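Local coordinates for protein 47 KDA membrane antigen (Treponema pallidum, PDB 1O75) that binds penicillin and shows zinc-dependent carboxypeptidase activity on synthetic depsipeptides, and possibly trims peptidoglycan as a D,D-carboxypeptidase, at residues B[64-68]-B[107-111]; B[330-335]-B[402-406]; B[346-351]-B[380-386]. The protein carries 2 engineered substitutions. All coordinates share one frame; numbering follows the deposited sequence.

Contact 1 (B[64-68]-B[107-111]); sequences RQQFQ and ASASF
Gln-66 and Phe-67 close round the methyl group of Ala-109. Gln-66 brings its amide carbon: CD lies 3.6 Å from Ala-109 CB. Phe-67 supplies an aromatic carbon, with CE1 3.7 Å from the same CB. The methyl sits oblique to that ring. The next ring carbon, CD1, meets Phe-111 CB at 3.7 Å, and Ser-110 C lies at the ring edge, near its plane. The ring of Phe-111 itself turns off toward Ile-249 and Asp-250 of helix 245-252.

CG of Gln-66 stands between its backbone N and carbonyl carbon (chi1 80°), and the chain runs straight beyond it, past Ala-109. This lays Gln-66 CG over one face of the Phe-67 ring, near the rim. Phe-63 meets that ring edge-to-face, and Ile-120 and Met-253 also touch it.

The backbones meet where segment 64-68, which begins on helix 60-65, passes strand 101-114. Ala-109 N donates to Gln-66 O at 3.2 Å. The donor lies well above the carbonyl plane, 58° out of it, although the N-H points fairly straight at the oxygen. Phe-67 CA-H approaches Ala-109 O at 3.6 Å. Water 1 accepts from Phe-111 N at 2.8 Å and lies within hydrogen-bonding distance of Phe-67 O, though it has more acceptors nearby than protons to give.

Polar ends are satisfied nearby. Gln-66 OE1 accepts from Leu-131 N. Lys-156 NZ bonds to both Ser-108 OG and Gln-66 O. Gln-66 O therefore accepts two hydrogen bonds, one from a main-chain amide and one from an ammonium group, and the lysine charge probably polarises this carbonyl. The contact thus combines hydrogen bonds to one carbonyl with apolar packing round one methyl, linking segment 64-68 to strand 101-114 of the large sheet.

Contact 2 (B[330-335]-B[402-406]); sequences RFLPKY and FKEFG
Leu-332 and Phe-405 bring together two loops, one following strand 325-331 and one joining strands 396-401 and 408-412 of a four-stranded antiparallel sheet. An aromatic cluster of Tyr-335, Phe-402 and Phe-405 marks this junction.

Phe-405 can be followed outward. Its CB lies 3.4 Å from Pro-333 O. CG stands anti to the carbonyl carbon (chi1 -58°), which sets the ring against Tyr-335, with CG 3.8 Å from Tyr-335 CB. CD2 comes closer to the backbone, 3.4 Å from Tyr-335 CA, and CE2 reaches Tyr-335 CA and Lys-334 O more loosely. The Tyr-335 edge points at the Phe-405 face in a T-shaped pair, with planes at 76° and Tyr-335 CD1 over the centre of the Phe-405 ring. Tyr-335 CD2 also touches Phe-402 CZ.

Leu-332 packs alongside, its CB against Phe-405 C and its CD1 against Phe-405 O and Lys-403 O. Its CD2 lies over the centre of the Arg-330 guanidinium. Arg-330 and Glu-404 have opposite charges but stay beyond salt-bridge range; water 2 bridges Arg-330 NH1 and Glu-404 OE1.

Gly-406 N donates to Pro-333 O at 2.8 Å. Beside that bond, water 3 accepts from Tyr-335 N at 2.7 Å and donates to Gly-406 O.

Contact 3 (B[346-351]-B[380-386]); sequences KVLTIG and SLGQNVL
Asn-384 folds its amide toward Leu-348 because CG lies beside its own backbone N (chi1 -55°) and the amide is turned across the chain (chi2 -94°). Leu-386 has a similar first torsion (-56°), which carries CD1 to Leu-348. The setting is an antiparallel strand pair, 347-351 with 382-385, at the edge of a three-stranded sheet.

Leu-348 and Asn-384 form a hydrogen-bonded pair. Leu-348 N donates to Asn-384 O at 2.7 Å. Leu-348 O takes a weak bond from Asn-384 N and a straighter one from Asn-384 ND2. Ile-350 and Gly-382 make the next hydrogen-bonded pair, with bonds in both directions. Beyond the other end, Leu-386 N donates to Lys-346 O.

The two faces differ. On the face of Leu-348, Ile-350 and Asn-384, Leu-386 CD1 reaches CB and CD2 of Leu-348, each 3.8 Å away; Ile-341 and Leu-343 of strand 340-344 also touch Leu-348. On the other, the Val-347 side chain slants across Gln-383, with Val-347 CG1 3.9 Å from Gln-383 CB, and Thr-349 lies beside Gln-383, pointing the same way.

The Asn-384 amide also grips its own segment. OD1 accepts from Ser-380 N at 3.1 Å. ND2 divides its two protons between Leu-348 O, 2.9 Å away, and Ser-380 O, 3.2 Å away, both close to the amide plane.

The contacts are spread across a four-domain chain; contact 1 closes before contact 2 opens. Contact 1 lies on the opposite side of the chain's centre from the other two, about 37 Å from contact 2 and 50 Å from contact 3, centre to centre. Contacts 2 and 3 are neighbours: their centres are about 21 Å apart and their nearest atoms about 7 Å, without touching. Both segments of contact 3 fall in sequence between those of contact 2. Two contacts lie near bound xenon. Phe-331 in contact 2 lines one xenon pocket, while the Ala-107 side chain of contact 1 is about 9 Å from a xenon.

Contact 1 (B[64-68]-B[107-111])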
ATOM      1  N   ARG B  64     -14.382   9.744  -2.641  1.00 27.76           N
ATOM      2  CA  ARG B  64     -13.813  10.214  -1.363  1.00 27.40           C
ATOM      3  C   ARG B  64     -14.194  11.645  -1.024  1.00 26.38           C
ATOM      4  O   ARG B  64     -14.476  11.951   0.133  1.00 28.71           O
ATOM      5  CB  ARG B  64     -12.292  10.126  -1.402  1.00 27.82           C
ATOM      6  CG  ARG B  64     -11.761   8.712  -1.518  1.00 32.36           C
ATOM      7  CD  ARG B  64     -10.243   8.721  -1.689  1.00 34.58           C
ATOM      8  NE  ARG B  64      -9.843   7.458  -2.261  1.00 41.80           N
ATOM      9  CZ  ARG B  64      -9.204   7.325  -3.412  1.00 40.92           C
ATOM     10  NH1 ARG B  64      -8.873   8.390  -4.122  1.00 40.21           N
ATOM     11  NH2 ARG B  64      -8.916   6.113  -3.856  1.00 44.78           N
ATOM     12  N   GLN B  65     -14.218  12.529  -2.016  1.00 25.55           N
ATOM     13  CA  GLN B  65     -14.541  13.931  -1.733  1.00 28.58           C
ATOM     14  C   GLN B  65     -16.011  14.301  -1.601  1.00 28.33           C
ATOM     15  O   GLN B  65     -16.335  15.352  -1.058  1.00 27.80           O
ATOM     16  CB  GLN B  65     -13.904  14.825  -2.792  1.00 31.94           C
ATOM     17  CG  GLN B  65     -12.380  14.754  -2.804  1.00 33.93           C
ATOM     18  CD  GLN B  65     -11.801  15.638  -3.873  1.00 39.46           C
ATOM     19  OE1 GLN B  65     -11.547  16.828  -3.641  1.00 41.27           O
ATOM     20  NE2 GLN B  65     -11.626  15.083  -5.070  1.00 36.64           N
ATOM     21  N   GLN B  66     -16.906  13.435  -2.078  1.00 28.94           N
ATOM     22  CA  GLN B  66     -18.341  13.744  -2.035  1.00 27.50           C
ATOM     23  C   GLN B  66     -18.872  13.896  -0.630  1.00 26.64           C
ATOM     24  O   GLN B  66     -19.940  14.471  -0.418  1.00 27.16           O
ATOM     25  CB  GLN B  66     -19.160  12.646  -2.762  1.00 28.62           C
ATOM     26  CG  GLN B  66     -19.401  11.393  -1.916  1.00 27.38           C
ATOM     27  CD  GLN B  66     -20.182  10.332  -2.699  1.00 30.44           C
ATOM     28  OE1 GLN B  66     -20.928  10.662  -3.603  1.00 28.42           O
ATOM     29  NE2 GLN B  66     -20.008   9.067  -2.339  1.00 29.31           N
ATOM     30  N   PHE B  67     -18.147  13.370   0.344  1.00 25.45           N
ATOM     31  CA  PHE B  67     -18.615  13.470   1.708  1.00 26.01           C
ATOM     32  C   PHE B  67     -18.443  14.845   2.364  1.00 29.43           C
ATOM     33  O   PHE B  67     -19.397  15.393   2.923  1.00 28.10           O
ATOM     34  CB  PHE B  67     -17.937  12.390   2.543  1.00 27.01           C
ATOM     35  CG  PHE B  67     -18.278  11.000   2.097  1.00 28.42           C
ATOM     36  CD1 PHE B  67     -19.500  10.425   2.454  1.00 30.65           C
ATOM     37  CD2 PHE B  67     -17.409  10.284   1.275  1.00 28.09           C
ATOM     38  CE1 PHE B  67     -19.854   9.146   1.996  1.00 29.50           C
ATOM     39  CE2 PHE B  67     -17.752   8.999   0.804  1.00 31.05           C
ATOM     40  CZ  PHE B  67     -18.977   8.437   1.171  1.00 28.25           C
ATOM     41  N   GLN B  68     -17.234  15.397   2.293  1.00 29.47           N
ATOM     42  CA  GLN B  68     -16.947  16.687   2.923  1.00 28.58           C
ATOM     43  C   GLN B  68     -16.879  17.876   1.975  1.00 27.16           C
ATOM     44  O   GLN B  68     -16.911  19.027   2.427  1.00 29.31           O
ATOM     45  CB  GLN B  68     -15.607  16.604   3.681  1.00 28.73           C
ATOM     46  CG  GLN B  68     -15.684  15.884   5.011  1.00 29.73           C
ATOM     47  CD  GLN B  68     -16.156  16.794   6.106  1.00 32.12           C
ATOM     48  OE1 GLN B  68     -17.418  16.693   6.445  1.00 28.70           O
ATOM     49  NE2 GLN B  68     -15.387  17.612   6.632  1.00 34.08           N
ATOM     50  N   ALA B 107     -22.115  15.403  -6.938  1.00 33.80           N
ATOM     51  CA  ALA B 107     -21.906  14.127  -6.252  1.00 32.30           C
ATOM     52  C   ALA B 107     -21.800  14.503  -4.789  1.00 33.73           C
ATOM     53  O   ALA B 107     -20.904  15.272  -4.389  1.00 33.74           O
ATOM     54  CB  ALA B 107     -20.612  13.449  -6.744  1.00 32.45           C
ATOM     55  N   SER B 108     -22.705  13.984  -3.975  1.00 29.70           N
ATOM     56  CA  SER B 108     -22.707  14.353  -2.567  1.00 31.65           C
ATOM     57  C   SER B 108     -23.329  13.248  -1.740  1.00 33.35           C
ATOM     58  O   SER B 108     -24.328  12.649  -2.149  1.00 36.20           O
ATOM     59  CB  SER B 108     -23.497  15.666  -2.397  1.00 29.40           C
ATOM     60  OG  SER B 108     -23.473  16.149  -1.063  1.00 33.52           O
ATOM     61  N   ALA B 109     -22.739  12.955  -0.590  1.00 31.49           N
ATOM     62  CA  ALA B 109     -23.293  11.929   0.258  1.00 33.40           C
ATOM     63  C   ALA B 109     -23.056  12.341   1.689  1.00 35.43           C
ATOM     64  O   ALA B 109     -22.139  13.114   1.963  1.00 36.86           O
ATOM     65  CB  ALA B 109     -22.631  10.576  -0.026  1.00 32.13           C
ATOM     66  N   SER B 110     -23.901  11.847   2.592  1.00 34.99           N
ATOM     67  CA  SER B 110     -23.779  12.136   4.005  1.00 35.63           C
ATOM     68  C   SER B 110     -23.270  10.875   4.692  1.00 36.83           C
ATOM     69  O   SER B 110     -23.981   9.864   4.784  1.00 36.57           O
ATOM     70  CB  SER B 110     -25.128  12.553   4.588  1.00 37.42           C
ATOM     71  OG  SER B 110     -25.608  13.709   3.909  1.00 41.38           O
ATOM     72  N   PHE B 111     -22.035  10.949   5.176  1.00 34.64           N
ATOM     73  CA  PHE B 111     -21.394   9.827   5.842  1.00 34.44           C
ATOM     74  C   PHE B 111     -22.097   9.451   7.141  1.00 34.79           C
ATOM     75  O   PHE B 111     -22.349  10.309   7.986  1.00 32.99           O
ATOM     76  CB  PHE B 111     -19.929  10.164   6.152  1.00 32.59           C
ATOM     77  CG  PHE B 111     -19.238   9.118   6.977  1.00 33.15           C
ATOM     78  CD1 PHE B 111     -18.900   7.887   6.415  1.00 31.41           C
ATOM     79  CD2 PHE B 111     -18.962   9.349   8.319  1.00 31.59           C
ATOM     80  CE1 PHE B 111     -18.293   6.897   7.191  1.00 32.01           C
ATOM     81  CE2 PHE B 111     -18.362   8.379   9.106  1.00 32.62           C
ATOM     82  CZ  PHE B 111     -18.023   7.140   8.541  1.00 31.93           C
TER
HETATM   83  O   HOH W   1     -20.812  13.459   4.766  1.00 28.43           O

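Contact 2 (B[330-335]-B[402-406])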
ATOM      1  N   ARG B 330      10.811  19.216   6.708  1.00 27.12           N
ATOM      2  CA  ARG B 330      11.771  20.008   5.947  1.00 27.64           C
ATOM      3  C   ARG B 330      11.889  19.467   4.522  1.00 27.92           C
ATOM      4  O   ARG B 330      12.016  18.259   4.330  1.00 28.12           O
ATOM      5  CB  ARG B 330      13.153  19.972   6.613  1.00 28.19           C
ATOM      6  CG  ARG B 330      14.191  20.844   5.868  1.00 32.67           C
ATOM      7  CD  ARG B 330      15.617  20.547   6.323  1.00 33.34           C
ATOM      8  NE  ARG B 330      16.578  21.210   5.443  1.00 37.40           N
ATOM      9  CZ  ARG B 330      17.889  20.997   5.493  1.00 38.84           C
ATOM     10  NH1 ARG B 330      18.385  20.139   6.374  1.00 36.08           N
ATOM     11  NH2 ARG B 330      18.699  21.654   4.680  1.00 40.17           N
ATOM     12  N   PHE B 331      11.812  20.349   3.533  1.00 28.89           N
ATOM     13  CA  PHE B 331      11.971  19.921   2.148  1.00 30.31           C
ATOM     14  C   PHE B 331      13.350  20.428   1.691  1.00 31.84           C
ATOM     15  O   PHE B 331      13.635  21.615   1.740  1.00 30.75           O
ATOM     16  CB  PHE B 331      10.859  20.481   1.259  1.00 28.37           C
ATOM     17  CG  PHE B 331       9.469  20.013   1.642  1.00 28.20           C
ATOM     18  CD1 PHE B 331       9.249  18.695   2.037  1.00 30.58           C
ATOM     19  CD2 PHE B 331       8.373  20.885   1.544  1.00 28.24           C
ATOM     20  CE1 PHE B 331       7.950  18.235   2.331  1.00 30.64           C
ATOM     21  CE2 PHE B 331       7.068  20.447   1.829  1.00 31.50           C
ATOM     22  CZ  PHE B 331       6.858  19.113   2.225  1.00 30.43           C
ATOM     23  N   LEU B 332      14.195  19.497   1.264  1.00 35.29           N
ATOM     24  CA  LEU B 332      15.554  19.794   0.834  1.00 37.26           C
ATOM     25  C   LEU B 332      15.666  20.544  -0.481  1.00 39.28           C
ATOM     26  O   LEU B 332      14.759  20.499  -1.312  1.00 37.90           O
ATOM     27  CB  LEU B 332      16.354  18.488   0.740  1.00 37.36           C
ATOM     28  CG  LEU B 332      16.533  17.815   2.103  1.00 38.63           C
ATOM     29  CD1 LEU B 332      17.000  16.387   1.922  1.00 38.52           C
ATOM     30  CD2 LEU B 332      17.537  18.630   2.949  1.00 37.63           C
ATOM     31  N   PRO B 333      16.795  21.248  -0.677  1.00 40.85           N
ATOM     32  CA  PRO B 333      17.074  22.022  -1.887  1.00 44.36           C
ATOM     33  C   PRO B 333      17.222  21.064  -3.055  1.00 45.88           C
ATOM     34  O   PRO B 333      17.518  19.881  -2.869  1.00 43.38           O
ATOM     35  CB  PRO B 333      18.407  22.703  -1.580  1.00 44.00           C
ATOM     36  CG  PRO B 333      18.449  22.751  -0.095  1.00 45.19           C
ATOM     37  CD  PRO B 333      17.865  21.432   0.315  1.00 42.12           C
ATOM     38  N   LYS B 334      17.030  21.588  -4.255  1.00 51.07           N
ATOM     39  CA  LYS B 334      17.156  20.804  -5.474  1.00 56.13           C
ATOM     40  C   LYS B 334      18.626  20.761  -5.861  1.00 57.67           C
ATOM     41  O   LYS B 334      19.295  21.794  -5.854  1.00 57.97           O
ATOM     42  CB  LYS B 334      16.364  21.466  -6.601  1.00 58.25           C
ATOM     43  CG  LYS B 334      16.362  20.684  -7.896  1.00 61.79           C
ATOM     44  CD  LYS B 334      15.585  21.421  -8.977  1.00 65.61           C
ATOM     45  CE  LYS B 334      15.409  20.557 -10.220  1.00 67.53           C
ATOM     46  NZ  LYS B 334      16.715  20.088 -10.775  1.00 69.13           N
ATOM     47  N   TYR B 335      19.133  19.577  -6.190  1.00 60.20           N
ATOM     48  CA  TYR B 335      20.534  19.447  -6.604  1.00 63.32           C
ATOM     49  C   TYR B 335      20.645  20.064  -7.995  1.00 64.76           C
ATOM     50  O   TYR B 335      20.040  19.568  -8.948  1.00 64.67           O
ATOM     51  CB  TYR B 335      20.943  17.975  -6.649  1.00 64.27           C
ATOM     52  CG  TYR B 335      22.313  17.733  -7.244  1.00 66.46           C
ATOM     53  CD1 TYR B 335      23.462  18.257  -6.649  1.00 66.94           C
ATOM     54  CD2 TYR B 335      22.459  16.972  -8.406  1.00 67.33           C
ATOM     55  CE1 TYR B 335      24.728  18.030  -7.202  1.00 68.05           C
ATOM     56  CE2 TYR B 335      23.716  16.739  -8.964  1.00 68.27           C
ATOM     57  CZ  TYR B 335      24.843  17.270  -8.360  1.00 68.49           C
ATOM     58  OH  TYR B 335      26.075  17.046  -8.929  1.00 69.31           O
ATOM     59  N   PHE B 402      19.869  11.901  -1.943  1.00 47.86           N
ATOM     60  CA  PHE B 402      21.044  12.576  -1.405  1.00 48.36           C
ATOM     61  C   PHE B 402      20.777  12.951   0.046  1.00 49.63           C
ATOM     62  O   PHE B 402      19.639  12.913   0.521  1.00 49.46           O
ATOM     63  CB  PHE B 402      21.362  13.847  -2.190  1.00 46.57           C
ATOM     64  CG  PHE B 402      21.438  13.644  -3.672  1.00 47.36           C
ATOM     65  CD1 PHE B 402      20.337  13.908  -4.480  1.00 47.19           C
ATOM     66  CD2 PHE B 402      22.621  13.211  -4.268  1.00 48.41           C
ATOM     67  CE1 PHE B 402      20.410  13.751  -5.862  1.00 47.88           C
ATOM     68  CE2 PHE B 402      22.707  13.047  -5.650  1.00 48.17           C
ATOM     69  CZ  PHE B 402      21.600  13.320  -6.449  1.00 49.08           C
ATOM     70  N   LYS B 403      21.835  13.324   0.745  1.00 50.14           N
ATOM     71  CA  LYS B 403      21.727  13.705   2.137  1.00 52.37           C
ATOM     72  C   LYS B 403      21.238  15.146   2.294  1.00 50.66           C
ATOM     73  O   LYS B 403      20.432  15.441   3.174  1.00 51.23           O
ATOM     74  CB  LYS B 403      23.093  13.562   2.805  1.00 55.30           C
ATOM     75  CG  LYS B 403      23.067  13.593   4.319  1.00 59.85           C
ATOM     76  CD  LYS B 403      24.496  13.599   4.846  1.00 64.28           C
ATOM     77  CE  LYS B 403      24.560  13.308   6.330  1.00 66.13           C
ATOM     78  NZ  LYS B 403      25.980  13.275   6.780  1.00 67.47           N
ATOM     79  N   GLU B 404      21.728  16.036   1.438  1.00 49.83           N
ATOM     80  CA  GLU B 404      21.368  17.450   1.510  1.00 48.38           C
ATOM     81  C   GLU B 404      20.499  17.965   0.375  1.00 44.97           C
ATOM     82  O   GLU B 404      20.273  19.164   0.284  1.00 44.41           O
ATOM     83  CB  GLU B 404      22.638  18.313   1.571  1.00 52.32           C
ATOM     84  CG  GLU B 404      23.482  18.132   2.827  1.00 57.78           C
ATOM     85  CD  GLU B 404      22.698  18.406   4.103  1.00 62.40           C
ATOM     86  OE1 GLU B 404      22.033  19.472   4.195  1.00 63.24           O
ATOM     87  OE2 GLU B 404      22.751  17.551   5.020  1.00 64.85           O
ATOM     88  N   PHE B 405      20.021  17.080  -0.491  1.00 42.51           N
ATOM     89  CA  PHE B 405      19.191  17.506  -1.615  1.00 41.93           C
ATOM     90  C   PHE B 405      18.002  16.589  -1.851  1.00 40.49           C
ATOM     91  O   PHE B 405      18.009  15.435  -1.430  1.00 39.14           O
ATOM     92  CB  PHE B 405      20.008  17.549  -2.911  1.00 44.65           C
ATOM     93  CG  PHE B 405      21.208  18.446  -2.850  1.00 45.11           C
ATOM     94  CD1 PHE B 405      22.421  17.972  -2.362  1.00 46.78           C
ATOM     95  CD2 PHE B 405      21.126  19.758  -3.286  1.00 46.25           C
ATOM     96  CE1 PHE B 405      23.544  18.799  -2.312  1.00 48.92           C
ATOM     97  CE2 PHE B 405      22.234  20.598  -3.243  1.00 46.81           C
ATOM     98  CZ  PHE B 405      23.452  20.113  -2.753  1.00 49.21           C
ATOM     99  N   GLY B 406      16.988  17.113  -2.535  1.00 41.02           N
ATOM    100  CA  GLY B 406      15.822  16.314  -2.858  1.00 41.17           C
ATOM    101  C   GLY B 406      16.284  15.163  -3.732  1.00 42.45           C
ATOM    102  O   GLY B 406      17.276  15.281  -4.443  1.00 43.42           O
TER
HETATM  103  O   HOH W   2      21.474  20.035   7.045  1.00 59.74           O
HETATM  104  O   HOH W   3      17.458  17.427  -6.250  1.00 47.81           O

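Contact 3 (B[346-351]-B[380-386])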
ATOM      1  N   LYS B 346      26.149  -6.019 -13.510  1.00 75.92           N
ATOM      2  CA  LYS B 346      25.827  -5.839 -12.098  1.00 77.09           C
ATOM      3  C   LYS B 346      26.494  -4.550 -11.625  1.00 77.24           C
ATOM      4  O   LYS B 346      26.763  -4.373 -10.436  1.00 78.01           O
ATOM      5  CB  LYS B 346      26.361  -7.016 -11.272  1.00 77.02           C
ATOM      6  CG  LYS B 346      25.827  -8.378 -11.690  1.00 78.22           C
ATOM      7  CD  LYS B 346      26.320  -9.475 -10.754  1.00 78.58           C
ATOM      8  CE  LYS B 346      25.732 -10.828 -11.130  1.00 79.06           C
ATOM      9  NZ  LYS B 346      26.264 -11.946 -10.301  1.00 79.62           N
ATOM     10  N   VAL B 347      26.745  -3.646 -12.564  1.00 77.64           N
ATOM     11  CA  VAL B 347      27.424  -2.398 -12.246  1.00 77.95           C
ATOM     12  C   VAL B 347      26.628  -1.125 -12.498  1.00 78.23           C
ATOM     13  O   VAL B 347      26.064  -0.924 -13.572  1.00 78.77           O
ATOM     14  CB  VAL B 347      28.740  -2.290 -13.043  1.00 77.97           C
ATOM     15  CG1 VAL B 347      29.547  -1.089 -12.565  1.00 77.71           C
ATOM     16  CG2 VAL B 347      29.533  -3.579 -12.904  1.00 78.44           C
ATOM     17  N   LEU B 348      26.605  -0.262 -11.489  1.00 78.77           N
ATOM     18  CA  LEU B 348      25.924   1.024 -11.570  1.00 78.35           C
ATOM     19  C   LEU B 348      27.020   2.087 -11.573  1.00 78.01           C
ATOM     20  O   LEU B 348      27.777   2.219 -10.611  1.00 77.12           O
ATOM     21  CB  LEU B 348      24.989   1.204 -10.364  1.00 78.41           C
ATOM     22  CG  LEU B 348      24.447   2.598 -10.022  1.00 78.41           C
ATOM     23  CD1 LEU B 348      23.910   3.286 -11.259  1.00 78.22           C
ATOM     24  CD2 LEU B 348      23.361   2.463  -8.963  1.00 78.58           C
ATOM     25  N   THR B 349      27.117   2.834 -12.667  1.00 78.40           N
ATOM     26  CA  THR B 349      28.142   3.861 -12.779  1.00 79.05           C
ATOM     27  C   THR B 349      27.597   5.264 -12.535  1.00 79.55           C
ATOM     28  O   THR B 349      26.705   5.732 -13.244  1.00 79.49           O
ATOM     29  CB  THR B 349      28.825   3.809 -14.167  1.00 79.13           C
ATOM     30  OG1 THR B 349      29.494   2.549 -14.320  1.00 79.02           O
ATOM     31  CG2 THR B 349      29.841   4.933 -14.309  1.00 78.65           C
ATOM     32  N   ILE B 350      28.151   5.931 -11.527  1.00 80.33           N
ATOM     33  CA  ILE B 350      27.735   7.280 -11.165  1.00 81.29           C
ATOM     34  C   ILE B 350      28.832   8.318 -11.383  1.00 81.77           C
ATOM     35  O   ILE B 350      29.924   8.218 -10.823  1.00 81.11           O
ATOM     36  CB  ILE B 350      27.287   7.341  -9.690  1.00 81.11           C
ATOM     37  CG1 ILE B 350      25.974   6.581  -9.524  1.00 81.07           C
ATOM     38  CG2 ILE B 350      27.129   8.783  -9.247  1.00 81.45           C
ATOM     39  CD1 ILE B 350      25.345   6.746  -8.172  1.00 81.19           C
ATOM     40  N   GLY B 351      28.526   9.319 -12.198  1.00 82.67           N
ATOM     41  CA  GLY B 351      29.485  10.369 -12.470  1.00 84.37           C
ATOM     42  C   GLY B 351      28.778  11.693 -12.659  1.00 85.35           C
ATOM     43  O   GLY B 351      27.556  11.760 -12.563  1.00 85.19           O
ATOM     44  N   SER B 380      28.454   5.367  -4.101  1.00 71.62           N
ATOM     45  CA  SER B 380      29.483   6.397  -4.158  1.00 72.95           C
ATOM     46  C   SER B 380      29.752   6.738  -5.617  1.00 74.05           C
ATOM     47  O   SER B 380      29.186   6.126  -6.527  1.00 74.27           O
ATOM     48  CB  SER B 380      30.771   5.895  -3.502  1.00 72.69           C
ATOM     49  OG  SER B 380      30.517   5.437  -2.185  1.00 72.97           O
ATOM     50  N   LEU B 381      30.622   7.718  -5.834  1.00 75.21           N
ATOM     51  CA  LEU B 381      30.978   8.153  -7.177  1.00 76.21           C
ATOM     52  C   LEU B 381      31.776   7.065  -7.908  1.00 77.02           C
ATOM     53  O   LEU B 381      32.573   6.346  -7.296  1.00 77.61           O
ATOM     54  CB  LEU B 381      31.788   9.450  -7.083  1.00 75.82           C
ATOM     55  CG  LEU B 381      32.233  10.168  -8.355  1.00 76.54           C
ATOM     56  CD1 LEU B 381      31.036  10.498  -9.242  1.00 75.96           C
ATOM     57  CD2 LEU B 381      32.970  11.436  -7.954  1.00 76.23           C
ATOM     58  N   GLY B 382      31.549   6.936  -9.213  1.00 77.59           N
ATOM     59  CA  GLY B 382      32.261   5.936  -9.994  1.00 78.22           C
ATOM     60  C   GLY B 382      31.451   4.707 -10.378  1.00 78.91           C
ATOM     61  O   GLY B 382      30.382   4.812 -10.981  1.00 79.63           O
ATOM     62  N   GLN B 383      31.965   3.530 -10.034  1.00 78.64           N
ATOM     63  CA  GLN B 383      31.288   2.277 -10.353  1.00 78.63           C
ATOM     64  C   GLN B 383      30.795   1.580  -9.087  1.00 77.51           C
ATOM     65  O   GLN B 383      31.477   1.573  -8.063  1.00 76.91           O
ATOM     66  CB  GLN B 383      32.237   1.360 -11.128  1.00 80.06           C
ATOM     67  CG  GLN B 383      32.730   1.961 -12.441  1.00 82.50           C
ATOM     68  CD  GLN B 383      33.740   1.070 -13.154  1.00 84.36           C
ATOM     69  OE1 GLN B 383      33.463  -0.098 -13.433  1.00 84.46           O
ATOM     70  NE2 GLN B 383      34.914   1.620 -13.456  1.00 84.75           N
ATOM     71  N   ASN B 384      29.606   0.993  -9.166  1.00 76.38           N
ATOM     72  CA  ASN B 384      29.009   0.315  -8.021  1.00 75.18           C
ATOM     73  C   ASN B 384      28.446  -1.057  -8.395  1.00 75.50           C
ATOM     74  O   ASN B 384      27.414  -1.150  -9.058  1.00 75.64           O
ATOM     75  CB  ASN B 384      27.886   1.181  -7.448  1.00 73.32           C
ATOM     76  CG  ASN B 384      28.346   2.588  -7.104  1.00 71.83           C
ATOM     77  OD1 ASN B 384      28.718   2.872  -5.962  1.00 71.05           O
ATOM     78  ND2 ASN B 384      28.333   3.473  -8.095  1.00 70.51           N
ATOM     79  N   VAL B 385      29.127  -2.117  -7.971  1.00 75.83           N
ATOM     80  CA  VAL B 385      28.667  -3.474  -8.252  1.00 75.88           C
ATOM     81  C   VAL B 385      27.539  -3.764  -7.267  1.00 76.00           C
ATOM     82  O   VAL B 385      27.689  -3.553  -6.060  1.00 75.38           O
ATOM     83  CB  VAL B 385      29.808  -4.511  -8.064  1.00 76.40           C
ATOM     84  CG1 VAL B 385      29.299  -5.916  -8.383  1.00 75.59           C
ATOM     85  CG2 VAL B 385      30.989  -4.153  -8.965  1.00 75.49           C
ATOM     86  N   LEU B 386      26.414  -4.250  -7.780  1.00 75.69           N
ATOM     87  CA  LEU B 386      25.258  -4.518  -6.932  1.00 75.41           C
ATOM     88  C   LEU B 386      24.718  -5.951  -7.000  1.00 75.65           C
ATOM     89  O   LEU B 386      25.061  -6.722  -7.903  1.00 75.07           O
ATOM     90  CB  LEU B 386      24.142  -3.527  -7.284  1.00 74.32           C
ATOM     91  CG  LEU B 386      24.507  -2.040  -7.198  1.00 73.53           C
ATOM     92  CD1 LEU B 386      23.455  -1.199  -7.906  1.00 72.92           C
ATOM     93  CD2 LEU B 386      24.637  -1.632  -5.741  1.00 73.37           C
TER